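Local coordinates for protein GphF Dehydratase 1 (Archangium violaceum, PDB 6MBF) that probably dehydrates polyketide chains and rearranges the olefin they carry, as a dehydratase domain of the gephyronic acid polyketide synthase, at residues A[8-20]-A[26-38]. Sequence-based numbering, arbitrary orientation.
Sequences FHPLLGRRVPDPA and FTGTVSSDRPAYL
R14 and T27 form a hydrogen-bonded antiparallel pair, R14 N to T27 O and T27 N to R14 O both at 3.0 Å, and beyond it R15 and F26 make a non-hydrogen-bonded pair. On the other side of R14, G13 lies against G28 with 4.0 Å between their CA atoms; a CB on G13 would clash with T27 O and with G28 CA. The F26 ring is held between L12 and R15: L12 CD1 sits over the centre of one face in a CH-pi contact, 3.9 Å from the ring centroid and 11° off the normal, while R15 CG covers the opposite face toward the rim. CG of F26, anti to its carbonyl carbon (chi1 -61°), sets the ring beside the backbone N and between these two side chains; the ring also touches L65 of helix 52-65. An alanine in place of F26 would probably leave L12 CD1 and the R15 methylenes without the surface they rest on and open a gap beside L65. The short strand 14-15 and strand 23-30 form a beta hairpin at the margin of a hotdog-fold sheet, where strand 93-100 pairs with the other edge of 23-30. T27 points to the face turned from F26, where its CG2 meets V16 CG1 at 3.6 Å, and T27 OG1 is hydrogen-bonded to L95 O. Farther along, R34 grips P10 O end-on with NH1 and NH2, each at 3.2 Å, the oxygen near the guanidinium plane; NH1 approaches in the carbonyl plane, on a lone pair of P10 O, and NH2 is tilted 20° from that plane. NH2 also donates to T29 O, so this nitrogen joins P10 O to the backbone of strand 23-30. Beside it, L11 CD2 packs on P35 CG at 3.9 Å, and L11 CD1 touches Y37 OH, which is hydrogen-bonded to T53 OG1.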
ATOM      1  N   PHE A   8      -3.747 -12.971  14.045  1.00 54.64           N
ATOM      2  CA  PHE A   8      -2.562 -12.461  14.725  1.00 40.55           C
ATOM      3  C   PHE A   8      -1.899 -11.348  13.909  1.00 47.76           C
ATOM      4  O   PHE A   8      -1.229 -10.474  14.462  1.00 68.30           O
ATOM      5  CB  PHE A   8      -1.571 -13.592  15.000  1.00 45.92           C
ATOM      6  CG  PHE A   8      -0.335 -13.143  15.724  1.00 68.74           C
ATOM      7  CD1 PHE A   8      -0.383 -12.830  17.075  1.00 69.02           C
ATOM      8  CD2 PHE A   8       0.872 -13.030  15.056  1.00 58.73           C
ATOM      9  CE1 PHE A   8       0.753 -12.414  17.746  1.00 67.79           C
ATOM     10  CE2 PHE A   8       2.012 -12.615  15.719  1.00 54.11           C
ATOM     11  CZ  PHE A   8       1.951 -12.307  17.065  1.00 71.54           C
ATOM     12  N   HIS A   9      -2.068 -11.396  12.588  1.00 24.85           N
ATOM     13  CA  HIS A   9      -1.801 -10.190  11.813  1.00 23.22           C
ATOM     14  C   HIS A   9      -3.106  -9.431  11.606  1.00 18.18           C
ATOM     15  O   HIS A   9      -4.146 -10.051  11.353  1.00 21.25           O
ATOM     16  CB  HIS A   9      -1.182 -10.537  10.454  1.00 21.41           C
ATOM     17  CG  HIS A   9      -0.779  -9.342   9.638  1.00 16.55           C
ATOM     18  ND1 HIS A   9      -1.664  -8.663   8.826  1.00 15.49           N
ATOM     19  CD2 HIS A   9       0.415  -8.720   9.495  1.00 17.37           C
ATOM     20  CE1 HIS A   9      -1.031  -7.673   8.220  1.00 16.25           C
ATOM     21  NE2 HIS A   9       0.231  -7.682   8.611  1.00 17.99           N
ATOM     22  N   PRO A  10      -3.105  -8.096  11.700  1.00 20.09           N
ATOM     23  CA  PRO A  10      -4.383  -7.355  11.680  1.00 19.09           C
ATOM     24  C   PRO A  10      -5.134  -7.447  10.363  1.00 17.75           C
ATOM     25  O   PRO A  10      -6.337  -7.145  10.336  1.00 22.82           O
ATOM     26  CB  PRO A  10      -3.959  -5.904  11.965  1.00 27.43           C
ATOM     27  CG  PRO A  10      -2.571  -5.987  12.508  1.00 26.05           C
ATOM     28  CD  PRO A  10      -1.951  -7.201  11.876  1.00 19.15           C
ATOM     29  N   LEU A  11      -4.471  -7.829   9.273  1.00 16.58           N
ATOM     30  CA  LEU A  11      -5.109  -7.975   7.969  1.00 18.80           C
ATOM     31  C   LEU A  11      -5.125  -9.410   7.464  1.00 16.26           C
ATOM     32  O   LEU A  11      -6.137  -9.858   6.905  1.00 17.76           O
ATOM     33  CB  LEU A  11      -4.389  -7.077   6.954  1.00 14.72           C
ATOM     34  CG  LEU A  11      -4.445  -5.582   7.263  1.00 16.46           C
ATOM     35  CD1 LEU A  11      -3.408  -4.862   6.418  1.00 19.54           C
ATOM     36  CD2 LEU A  11      -5.842  -5.046   6.986  1.00 15.63           C
ATOM     37  N   LEU A  12      -4.021 -10.144   7.651  1.00 15.94           N
ATOM     38  CA  LEU A  12      -3.953 -11.547   7.254  1.00 19.54           C
ATOM     39  C   LEU A  12      -4.901 -12.415   8.069  1.00 23.54           C
ATOM     40  O   LEU A  12      -5.435 -13.411   7.565  1.00 24.78           O
ATOM     41  CB  LEU A  12      -2.529 -12.074   7.435  1.00 27.55           C
ATOM     42  CG  LEU A  12      -1.540 -12.120   6.283  1.00 32.83           C
ATOM     43  CD1 LEU A  12      -0.345 -12.952   6.731  1.00 23.22           C
ATOM     44  CD2 LEU A  12      -2.173 -12.704   5.039  1.00 22.29           C
ATOM     45  N   GLY A  13      -5.082 -12.083   9.339  1.00 22.47           N
ATOM     46  CA  GLY A  13      -5.824 -12.963  10.227  1.00 23.45           C
ATOM     47  C   GLY A  13      -4.927 -14.085  10.701  1.00 27.61           C
ATOM     48  O   GLY A  13      -3.774 -13.854  11.081  1.00 34.53           O
ATOM     49  N   ARG A  14      -5.437 -15.312  10.655  1.00 20.54           N
ATOM     50  CA  ARG A  14      -4.706 -16.471  11.142  1.00 23.36           C
ATOM     51  C   ARG A  14      -4.510 -17.477  10.016  1.00 22.44           C
ATOM     52  O   ARG A  14      -5.338 -17.584   9.103  1.00 19.92           O
ATOM     53  CB  ARG A  14      -5.444 -17.140  12.310  1.00 24.34           C
ATOM     54  CG  ARG A  14      -6.883 -17.504  11.989  1.00 28.93           C
ATOM     55  CD  ARG A  14      -7.574 -18.160  13.175  1.00 48.56           C
ATOM     56  NE  ARG A  14      -7.009 -19.476  13.449  1.00 54.31           N
ATOM     57  CZ  ARG A  14      -7.535 -20.618  13.019  1.00 35.07           C
ATOM     58  NH1 ARG A  14      -8.656 -20.613  12.307  1.00 36.51           N
ATOM     59  NH2 ARG A  14      -6.940 -21.766  13.309  1.00 33.06           N
ATOM     60  N   ARG A  15      -3.402 -18.217  10.081  1.00 20.31           N
ATOM     61  CA  ARG A  15      -3.214 -19.308   9.137  1.00 18.71           C
ATOM     62  C   ARG A  15      -4.117 -20.473   9.523  1.00 21.47           C
ATOM     63  O   ARG A  15      -4.153 -20.885  10.686  1.00 21.53           O
ATOM     64  CB  ARG A  15      -1.756 -19.766   9.089  1.00 20.81           C
ATOM     65  CG  ARG A  15      -1.513 -20.756   7.963  1.00 21.87           C
ATOM     66  CD  ARG A  15      -0.057 -21.133   7.826  1.00 23.07           C
ATOM     67  NE  ARG A  15       0.079 -22.298   6.960  1.00 26.35           N
ATOM     68  CZ  ARG A  15       1.154 -23.077   6.917  1.00 27.26           C
ATOM     69  NH1 ARG A  15       2.195 -22.816   7.695  1.00 31.38           N
ATOM     70  NH2 ARG A  15       1.175 -24.130   6.109  1.00 28.90           N
ATOM     71  N   VAL A  16      -4.858 -20.990   8.549  1.00 18.99           N
ATOM     72  CA  VAL A  16      -5.749 -22.125   8.789  1.00 19.12           C
ATOM     73  C   VAL A  16      -5.059 -23.380   8.269  1.00 23.11           C
ATOM     74  O   VAL A  16      -4.072 -23.272   7.531  1.00 21.05           O
ATOM     75  CB  VAL A  16      -7.118 -21.910   8.126  1.00 21.72           C
ATOM     76  CG1 VAL A  16      -7.801 -20.671   8.708  1.00 21.00           C
ATOM     77  CG2 VAL A  16      -6.974 -21.825   6.600  1.00 21.69           C
ATOM     78  N   PRO A  17      -5.517 -24.584   8.622  1.00 23.33           N
ATOM     79  CA  PRO A  17      -4.912 -25.789   8.040  1.00 23.57           C
ATOM     80  C   PRO A  17      -4.925 -25.726   6.522  1.00 17.46           C
ATOM     81  O   PRO A  17      -5.890 -25.252   5.912  1.00 22.62           O
ATOM     82  CB  PRO A  17      -5.801 -26.921   8.568  1.00 24.80           C
ATOM     83  CG  PRO A  17      -6.325 -26.404   9.845  1.00 27.57           C
ATOM     84  CD  PRO A  17      -6.555 -24.923   9.613  1.00 26.27           C
ATOM     85  N   ASP A  18      -3.827 -26.178   5.911  1.00 21.60           N
ATOM     86  CA  ASP A  18      -3.678 -26.182   4.465  1.00 22.80           C
ATOM     87  C   ASP A  18      -4.918 -26.794   3.815  1.00 25.55           C
ATOM     88  O   ASP A  18      -5.234 -27.964   4.081  1.00 24.15           O
ATOM     89  CB  ASP A  18      -2.441 -26.975   4.043  1.00 22.04           C
ATOM     90  CG  ASP A  18      -1.136 -26.258   4.353  1.00 22.11           C
ATOM     91  OD1 ASP A  18      -1.174 -25.136   4.900  1.00 24.65           O
ATOM     92  OD2 ASP A  18      -0.064 -26.837   4.048  1.00 24.01           O
ATOM     93  N   PRO A  19      -5.652 -26.044   2.985  1.00 25.89           N
ATOM     94  CA  PRO A  19      -6.888 -26.593   2.397  1.00 26.35           C
ATOM     95  C   PRO A  19      -6.655 -27.766   1.466  1.00 32.46           C
ATOM     96  O   PRO A  19      -7.571 -28.575   1.271  1.00 34.48           O
ATOM     97  CB  PRO A  19      -7.481 -25.395   1.642  1.00 29.34           C
ATOM     98  CG  PRO A  19      -6.867 -24.192   2.291  1.00 33.60           C
ATOM     99  CD  PRO A  19      -5.481 -24.615   2.671  1.00 24.20           C
ATOM    100  N   ALA A  20      -5.471 -27.873   0.878  1.00 23.24           N
ATOM    101  CA  ALA A  20      -5.077 -28.994   0.044  1.00 24.34           C
ATOM    102  C   ALA A  20      -3.565 -29.109   0.128  1.00 30.33           C
ATOM    103  O   ALA A  20      -2.893 -28.151   0.529  1.00 26.27           O
ATOM    104  CB  ALA A  20      -5.530 -28.799  -1.409  1.00 28.96           C
ATOM    105  N   PHE A  26      -4.559 -18.043   4.640  1.00 18.39           N
ATOM    106  CA  PHE A  26      -4.839 -17.218   5.805  1.00 18.02           C
ATOM    107  C   PHE A  26      -6.256 -16.671   5.678  1.00 18.65           C
ATOM    108  O   PHE A  26      -6.729 -16.392   4.571  1.00 20.27           O
ATOM    109  CB  PHE A  26      -3.859 -16.028   5.934  1.00 18.34           C
ATOM    110  CG  PHE A  26      -2.407 -16.422   6.081  1.00 20.99           C
ATOM    111  CD1 PHE A  26      -1.819 -16.518   7.335  1.00 22.35           C
ATOM    112  CD2 PHE A  26      -1.624 -16.659   4.960  1.00 22.43           C
ATOM    113  CE1 PHE A  26      -0.479 -16.871   7.465  1.00 21.25           C
ATOM    114  CE2 PHE A  26      -0.285 -17.015   5.084  1.00 26.01           C
ATOM    115  CZ  PHE A  26       0.284 -17.114   6.342  1.00 23.66           C
ATOM    116  N   THR A  27      -6.930 -16.500   6.807  1.00 18.32           N
ATOM    117  CA  THR A  27      -8.236 -15.857   6.748  1.00 17.94           C
ATOM    118  C   THR A  27      -8.470 -15.033   8.003  1.00 25.14           C
ATOM    119  O   THR A  27      -7.972 -15.349   9.088  1.00 24.14           O
ATOM    120  CB  THR A  27      -9.366 -16.878   6.563  1.00 23.95           C
ATOM    121  OG1 THR A  27     -10.578 -16.187   6.240  1.00 39.31           O
ATOM    122  CG2 THR A  27      -9.570 -17.677   7.838  1.00 24.18           C
ATOM    123  N   GLY A  28      -9.242 -13.964   7.839  1.00 22.59           N
ATOM    124  CA  GLY A  28      -9.602 -13.126   8.962  1.00 27.81           C
ATOM    125  C   GLY A  28     -10.827 -12.324   8.596  1.00 24.89           C
ATOM    126  O   GLY A  28     -11.408 -12.488   7.521  1.00 25.61           O
ATOM    127  N   THR A  29     -11.219 -11.454   9.520  1.00 18.61           N
ATOM    128  CA  THR A  29     -12.329 -10.540   9.333  1.00 20.93           C
ATOM    129  C   THR A  29     -11.845  -9.121   9.578  1.00 17.00           C
ATOM    130  O   THR A  29     -11.118  -8.865  10.542  1.00 24.44           O
ATOM    131  CB  THR A  29     -13.484 -10.876  10.284  1.00 26.84           C
ATOM    132  OG1 THR A  29     -13.987 -12.184   9.983  1.00 33.59           O
ATOM    133  CG2 THR A  29     -14.602  -9.865  10.149  1.00 25.22           C
ATOM    134  N   VAL A  30     -12.239  -8.200   8.699  1.00 19.26           N
ATOM    135  CA  VAL A  30     -11.948  -6.784   8.883  1.00 17.80           C
ATOM    136  C   VAL A  30     -13.247  -5.998   8.743  1.00 19.19           C
ATOM    137  O   VAL A  30     -14.257  -6.503   8.254  1.00 20.80           O
ATOM    138  CB  VAL A  30     -10.897  -6.264   7.875  1.00 18.36           C
ATOM    139  CG1 VAL A  30      -9.574  -7.041   8.015  1.00 20.39           C
ATOM    140  CG2 VAL A  30     -11.442  -6.342   6.462  1.00 20.88           C
ATOM    141  N   SER A  31     -13.205  -4.743   9.182  1.00 17.88           N
ATOM    142  CA  SER A  31     -14.284  -3.804   8.909  1.00 18.74           C
ATOM    143  C   SER A  31     -13.678  -2.417   8.776  1.00 15.23           C
ATOM    144  O   SER A  31     -12.496  -2.205   9.058  1.00 16.59           O
ATOM    145  CB  SER A  31     -15.339  -3.810  10.017  1.00 16.18           C
ATOM    146  OG  SER A  31     -14.838  -3.115  11.142  1.00 17.05           O
ATOM    147  N   SER A  32     -14.516  -1.457   8.374  1.00 15.22           N
ATOM    148  CA  SER A  32     -14.081  -0.068   8.318  1.00 15.60           C
ATOM    149  C   SER A  32     -13.640   0.450   9.686  1.00 14.91           C
ATOM    150  O   SER A  32     -12.970   1.485   9.756  1.00 19.24           O
ATOM    151  CB  SER A  32     -15.196   0.818   7.732  1.00 20.45           C
ATOM    152  OG  SER A  32     -16.338   0.906   8.581  1.00 17.42           O
ATOM    153  N   ASP A  33     -13.997  -0.243  10.775  1.00 14.29           N
ATOM    154  CA  ASP A  33     -13.588   0.154  12.116  1.00 19.28           C
ATOM    155  C   ASP A  33     -12.320  -0.540  12.610  1.00 17.84           C
ATOM    156  O   ASP A  33     -11.747  -0.093  13.611  1.00 20.65           O
ATOM    157  CB  ASP A  33     -14.717  -0.129  13.114  1.00 16.37           C
ATOM    158  CG  ASP A  33     -15.985   0.615  12.773  1.00 19.01           C
ATOM    159  OD1 ASP A  33     -15.885   1.812  12.417  1.00 18.18           O
ATOM    160  OD2 ASP A  33     -17.070   0.002  12.850  1.00 20.93           O
ATOM    161  N   ARG A  34     -11.875  -1.617  11.961  1.00 15.42           N
ATOM    162  CA  ARG A  34     -10.740  -2.368  12.486  1.00 20.25           C
ATOM    163  C   ARG A  34     -10.074  -3.169  11.376  1.00 15.10           C
ATOM    164  O   ARG A  34     -10.700  -4.078  10.823  1.00 16.96           O
ATOM    165  CB  ARG A  34     -11.170  -3.320  13.605  1.00 24.47           C
ATOM    166  CG  ARG A  34      -9.987  -3.910  14.372  1.00 28.00           C
ATOM    167  CD  ARG A  34     -10.094  -5.412  14.591  1.00 40.69           C
ATOM    168  NE  ARG A  34     -10.166  -6.166  13.337  1.00 57.19           N
ATOM    169  CZ  ARG A  34      -9.116  -6.608  12.645  1.00 62.15           C
ATOM    170  NH1 ARG A  34      -7.872  -6.378  13.056  1.00 35.40           N
ATOM    171  NH2 ARG A  34      -9.314  -7.288  11.523  1.00 50.04           N
ATOM    172  N   PRO A  35      -8.823  -2.856  10.998  1.00 15.39           N
ATOM    173  CA  PRO A  35      -8.046  -1.679  11.406  1.00 20.33           C
ATOM    174  C   PRO A  35      -8.734  -0.370  11.028  1.00 15.33           C
ATOM    175  O   PRO A  35      -9.396  -0.294   9.989  1.00 15.88           O
ATOM    176  CB  PRO A  35      -6.730  -1.836  10.633  1.00 21.24           C
ATOM    177  CG  PRO A  35      -6.626  -3.290  10.363  1.00 19.40           C
ATOM    178  CD  PRO A  35      -8.035  -3.759  10.138  1.00 14.92           C
ATOM    179  N   ALA A  36      -8.583   0.642  11.884  1.00 17.19           N
ATOM    180  CA  ALA A  36      -9.370   1.866  11.746  1.00 24.79           C
ATOM    181  C   ALA A  36      -9.086   2.597  10.437  1.00 21.41           C
ATOM    182  O   ALA A  36      -9.980   3.271   9.907  1.00 19.12           O
ATOM    183  CB  ALA A  36      -9.103   2.794  12.929  1.00 25.20           C
ATOM    184  N   TYR A  37      -7.868   2.481   9.899  1.00 16.53           N
ATOM    185  CA  TYR A  37      -7.556   3.198   8.665  1.00 19.82           C
ATOM    186  C   TYR A  37      -8.371   2.691   7.481  1.00 16.38           C
ATOM    187  O   TYR A  37      -8.467   3.395   6.467  1.00 17.59           O
ATOM    188  CB  TYR A  37      -6.054   3.108   8.335  1.00 16.48           C
ATOM    189  CG  TYR A  37      -5.662   1.858   7.573  1.00 17.53           C
ATOM    190  CD1 TYR A  37      -5.693   1.823   6.177  1.00 17.38           C
ATOM    191  CD2 TYR A  37      -5.248   0.714   8.242  1.00 20.91           C
ATOM    192  CE1 TYR A  37      -5.346   0.676   5.474  1.00 17.06           C
ATOM    193  CE2 TYR A  37      -4.886  -0.431   7.543  1.00 19.18           C
ATOM    194  CZ  TYR A  37      -4.942  -0.448   6.169  1.00 18.43           C
ATOM    195  OH  TYR A  37      -4.598  -1.591   5.489  1.00 19.55           O
ATOM    196  N   LEU A  38      -8.922   1.478   7.570  1.00 15.27           N
ATOM    197  CA  LEU A  38      -9.807   0.953   6.537  1.00 14.21           C
ATOM    198  C   LEU A  38     -11.100   1.745   6.411  1.00 18.49           C
ATOM    199  O   LEU A  38     -11.810   1.569   5.418  1.00 21.59           O
ATOM    200  CB  LEU A  38     -10.147  -0.515   6.807  1.00 17.48           C
ATOM    201  CG  LEU A  38      -9.013  -1.545   6.719  1.00 16.25           C
ATOM    202  CD1 LEU A  38      -9.602  -2.935   6.886  1.00 18.67           C
ATOM    203  CD2 LEU A  38      -8.249  -1.427   5.401  1.00 18.06           C
TER
HETATM  204  O   HOH W   1      -8.198 -10.084  10.322  1.00 30.83           O
HETATM  205  O   HOH W   2      -6.519 -12.942   5.079  1.00 31.98           O